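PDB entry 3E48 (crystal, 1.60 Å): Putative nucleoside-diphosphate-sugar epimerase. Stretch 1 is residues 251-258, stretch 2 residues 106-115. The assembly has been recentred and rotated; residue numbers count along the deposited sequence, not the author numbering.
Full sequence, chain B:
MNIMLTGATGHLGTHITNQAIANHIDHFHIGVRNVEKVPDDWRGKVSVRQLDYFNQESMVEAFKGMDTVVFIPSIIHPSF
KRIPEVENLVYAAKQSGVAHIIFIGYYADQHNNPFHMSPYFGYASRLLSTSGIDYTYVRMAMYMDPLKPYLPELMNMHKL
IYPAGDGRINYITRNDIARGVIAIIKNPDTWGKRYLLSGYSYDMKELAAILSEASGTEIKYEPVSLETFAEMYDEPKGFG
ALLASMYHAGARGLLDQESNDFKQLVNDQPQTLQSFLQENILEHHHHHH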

# COMPACT_ATOMS: atom_id res chain seq x y z
N ALA B 251 12.68 4.82 -14.00
CA ALA B 251 12.83 4.32 -15.36
C ALA B 251 11.47 3.98 -15.94
O ALA B 251 11.26 4.04 -17.15
CB ALA B 251 13.73 3.09 -15.37
N ARG B 252 10.54 3.61 -15.06
CA ARG B 252 9.19 3.25 -15.48
C ARG B 252 8.25 4.45 -15.57
O ARG B 252 7.07 4.30 -15.84
CB ARG B 252 8.61 2.22 -14.52
CG ARG B 252 9.41 0.94 -14.46
CD ARG B 252 8.70 -0.10 -13.62
NE ARG B 252 9.46 -1.34 -13.53
CZ ARG B 252 9.06 -2.41 -12.85
NH1 ARG B 252 7.91 -2.38 -12.19
NH2 ARG B 252 9.81 -3.50 -12.82
N GLY B 253 8.80 5.64 -15.32
CA GLY B 253 8.01 6.86 -15.39
C GLY B 253 7.07 7.08 -14.22
O GLY B 253 6.16 7.90 -14.31
N LEU B 254 7.29 6.35 -13.13
CA LEU B 254 6.43 6.47 -11.95
C LEU B 254 6.82 7.59 -10.99
O LEU B 254 6.13 7.83 -10.00
CB LEU B 254 6.41 5.14 -11.19
CG LEU B 254 5.86 3.92 -11.94
CD1 LEU B 254 6.15 2.65 -11.17
CD2 LEU B 254 4.37 4.11 -12.16
N LEU B 255 7.93 8.27 -11.28
CA LEU B 255 8.38 9.36 -10.42
C LEU B 255 8.20 10.75 -11.04
O LEU B 255 8.63 11.75 -10.47
CB LEU B 255 9.85 9.16 -10.04
CG LEU B 255 10.19 7.82 -9.36
CD1 LEU B 255 11.63 7.82 -8.87
CD2 LEU B 255 9.23 7.59 -8.20
N ASP B 256 7.55 10.81 -12.20
CA ASP B 256 7.30 12.08 -12.86
C ASP B 256 5.90 12.52 -12.42
O ASP B 256 4.94 12.47 -13.19
CB ASP B 256 7.37 11.93 -14.38
CG ASP B 256 7.14 13.25 -15.12
OD1 ASP B 256 7.22 14.33 -14.50
OD2 ASP B 256 6.89 13.20 -16.35
N GLN B 257 5.81 12.92 -11.15
CA GLN B 257 4.55 13.34 -10.56
C GLN B 257 4.60 14.80 -10.16
O GLN B 257 5.53 15.24 -9.48
CB GLN B 257 4.27 12.52 -9.31
CG GLN B 257 4.24 11.02 -9.52
CD GLN B 257 4.00 10.30 -8.22
OE1 GLN B 257 3.05 10.61 -7.50
NE2 GLN B 257 4.85 9.33 -7.91
N GLU B 258 3.58 15.55 -10.56
CA GLU B 258 3.51 16.97 -10.23
C GLU B 258 2.13 17.37 -9.75
O GLU B 258 1.14 16.71 -10.03
CB GLU B 258 3.88 17.81 -11.45
CG GLU B 258 5.23 17.47 -12.06
CD GLU B 258 5.67 18.51 -13.07
OE1 GLU B 258 6.06 19.61 -12.65
OE2 GLU B 258 5.62 18.21 -14.28
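Stretch 2, residues 106-115: YYADQHNNPF

How does the backbone of stretch 2 run against stretch 1? Both segments are loop where they touch, and they run in opposite senses: Asn 113 lies nearest Leu 254, with CA atoms 6.9 Å apart, whereas the earlier Ala 108 lies nearest Leu 255, CA to CA 6.6 Å. Stretch 2 bends through a type I turn from Gln 110 to Asn 113, and stretch 1 leaves its helix at Gly 253 in a Schellman motif with positive phi.

Which bump fills the hollow beside that turn? Leu 254 does, its CA-to-CB bond pointing toward stretch 2. Its CD1 lies 3.6 Å from Asn 112 O, 3.7 Å from Asn 113 CA and 3.7 Å from Pro 114 CD, so one methyl packs against three consecutive residues. Arg 252 extends beyond it, with Pro 114 CB over one face of the guanidinium; a water accepts from Arg 252 NH1 and donates to Asn 112 O, 2.8 Å from each, bridging a gap too wide for direct bonding.

Where does Leu 255 fit? Its CD2 sits over the Tyr 107 ring face, 4.3 Å from the centroid in a CH-pi contact, and also meets Ala 108 CB at 4.0 Å. The buried ring thus offers a flat surface to the leucine, whose CB approaches Tyr 107 CZ at 4.0 Å.

What fastens these packed surfaces together? Two glutamine amides reach across in reciprocal fashion: Gln 257 NE2 donates to Tyr 107 O at 2.8 Å, and Gln 110 NE2 donates to Leu 254 O at 2.9 Å, both nearly straight. Gln 257 NE2 also donates to Leu 254 O within its own stretch, at 2.9 Å, so that carbonyl receives both amides. Asn 113 ND2 steadies Gln 110 by donating to its OE1 at 2.8 Å.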

# COMPACT_ATOMS: atom_id res chain seq x y z
N TYR B 106 6.20 9.29 1.14
CA TYR B 106 6.99 9.42 -0.09
C TYR B 106 6.11 9.13 -1.31
O TYR B 106 5.24 8.26 -1.24
CB TYR B 106 8.17 8.46 -0.03
CG TYR B 106 9.22 8.67 -1.10
CD1 TYR B 106 9.70 9.94 -1.39
CD2 TYR B 106 9.75 7.58 -1.79
CE1 TYR B 106 10.70 10.13 -2.34
CE2 TYR B 106 10.75 7.76 -2.74
CZ TYR B 106 11.22 9.04 -3.01
OH TYR B 106 12.21 9.22 -3.95
N TYR B 107 6.35 9.82 -2.42
CA TYR B 107 5.53 9.64 -3.62
C TYR B 107 5.70 8.35 -4.42
O TYR B 107 4.94 8.10 -5.35
CB TYR B 107 5.68 10.85 -4.56
CG TYR B 107 6.98 10.98 -5.35
CD1 TYR B 107 7.02 11.74 -6.52
CD2 TYR B 107 8.17 10.41 -4.91
CE1 TYR B 107 8.20 11.93 -7.23
CE2 TYR B 107 9.37 10.59 -5.62
CZ TYR B 107 9.37 11.35 -6.78
OH TYR B 107 10.55 11.53 -7.49
N ALA B 108 6.68 7.52 -4.06
CA ALA B 108 6.90 6.25 -4.77
C ALA B 108 6.03 5.22 -4.07
O ALA B 108 6.53 4.31 -3.39
CB ALA B 108 8.37 5.86 -4.69
N ASP B 109 4.72 5.35 -4.25
CA ASP B 109 3.77 4.48 -3.57
C ASP B 109 2.63 3.88 -4.39
O ASP B 109 1.64 3.42 -3.81
CB ASP B 109 3.18 5.25 -2.38
CG ASP B 109 2.36 6.46 -2.82
OD1 ASP B 109 2.25 6.72 -4.04
OD2 ASP B 109 1.81 7.15 -1.93
N GLN B 110 2.74 3.88 -5.71
CA GLN B 110 1.67 3.31 -6.53
C GLN B 110 1.61 1.80 -6.37
O GLN B 110 2.57 1.17 -5.94
CB GLN B 110 1.86 3.67 -8.01
CG GLN B 110 1.91 5.18 -8.26
CD GLN B 110 3.33 5.69 -8.44
OE1 GLN B 110 4.25 5.28 -7.72
NE2 GLN B 110 3.52 6.60 -9.40
N HIS B 111 0.47 1.21 -6.73
CA HIS B 111 0.29 -0.24 -6.59
C HIS B 111 1.35 -1.04 -7.35
O HIS B 111 1.64 -2.18 -6.98
CB HIS B 111 -1.10 -0.66 -7.08
CG HIS B 111 -1.30 -0.50 -8.55
ND1 HIS B 111 -1.69 0.69 -9.13
CD2 HIS B 111 -1.15 -1.38 -9.57
CE1 HIS B 111 -1.78 0.53 -10.44
NE2 HIS B 111 -1.46 -0.71 -10.73
N ASN B 112 1.90 -0.45 -8.41
CA ASN B 112 2.91 -1.13 -9.21
C ASN B 112 4.29 -0.47 -9.14
O ASN B 112 5.10 -0.60 -10.05
CB ASN B 112 2.45 -1.22 -10.67
CG ASN B 112 2.31 0.14 -11.33
OD1 ASN B 112 2.12 1.15 -10.66
ND2 ASN B 112 2.37 0.16 -12.66
N ASN B 113 4.56 0.24 -8.05
CA ASN B 113 5.85 0.90 -7.91
C ASN B 113 6.84 -0.11 -7.31
O ASN B 113 6.62 -0.63 -6.22
CB ASN B 113 5.73 2.13 -7.01
CG ASN B 113 6.97 3.00 -7.07
OD1 ASN B 113 8.06 2.55 -6.76
ND2 ASN B 113 6.80 4.26 -7.48
N PRO B 114 7.95 -0.38 -8.02
CA PRO B 114 9.00 -1.32 -7.62
C PRO B 114 9.89 -0.87 -6.46
O PRO B 114 10.70 -1.67 -5.97
CB PRO B 114 9.78 -1.53 -8.91
CG PRO B 114 9.72 -0.18 -9.53
CD PRO B 114 8.26 0.21 -9.34
N PHE B 115 9.77 0.38 -6.05
CA PHE B 115 10.57 0.89 -4.93
C PHE B 115 10.32 -0.01 -3.73
O PHE B 115 9.17 -0.26 -3.35
CB PHE B 115 10.17 2.34 -4.60
CG PHE B 115 10.94 2.92 -3.45
CD1 PHE B 115 12.32 2.76 -3.36
CD2 PHE B 115 10.28 3.62 -2.44
CE1 PHE B 115 13.04 3.30 -2.29
CE2 PHE B 115 10.99 4.16 -1.36
CZ PHE B 115 12.37 4.00 -1.29
O HOH W 1 5.64 -0.93 -12.79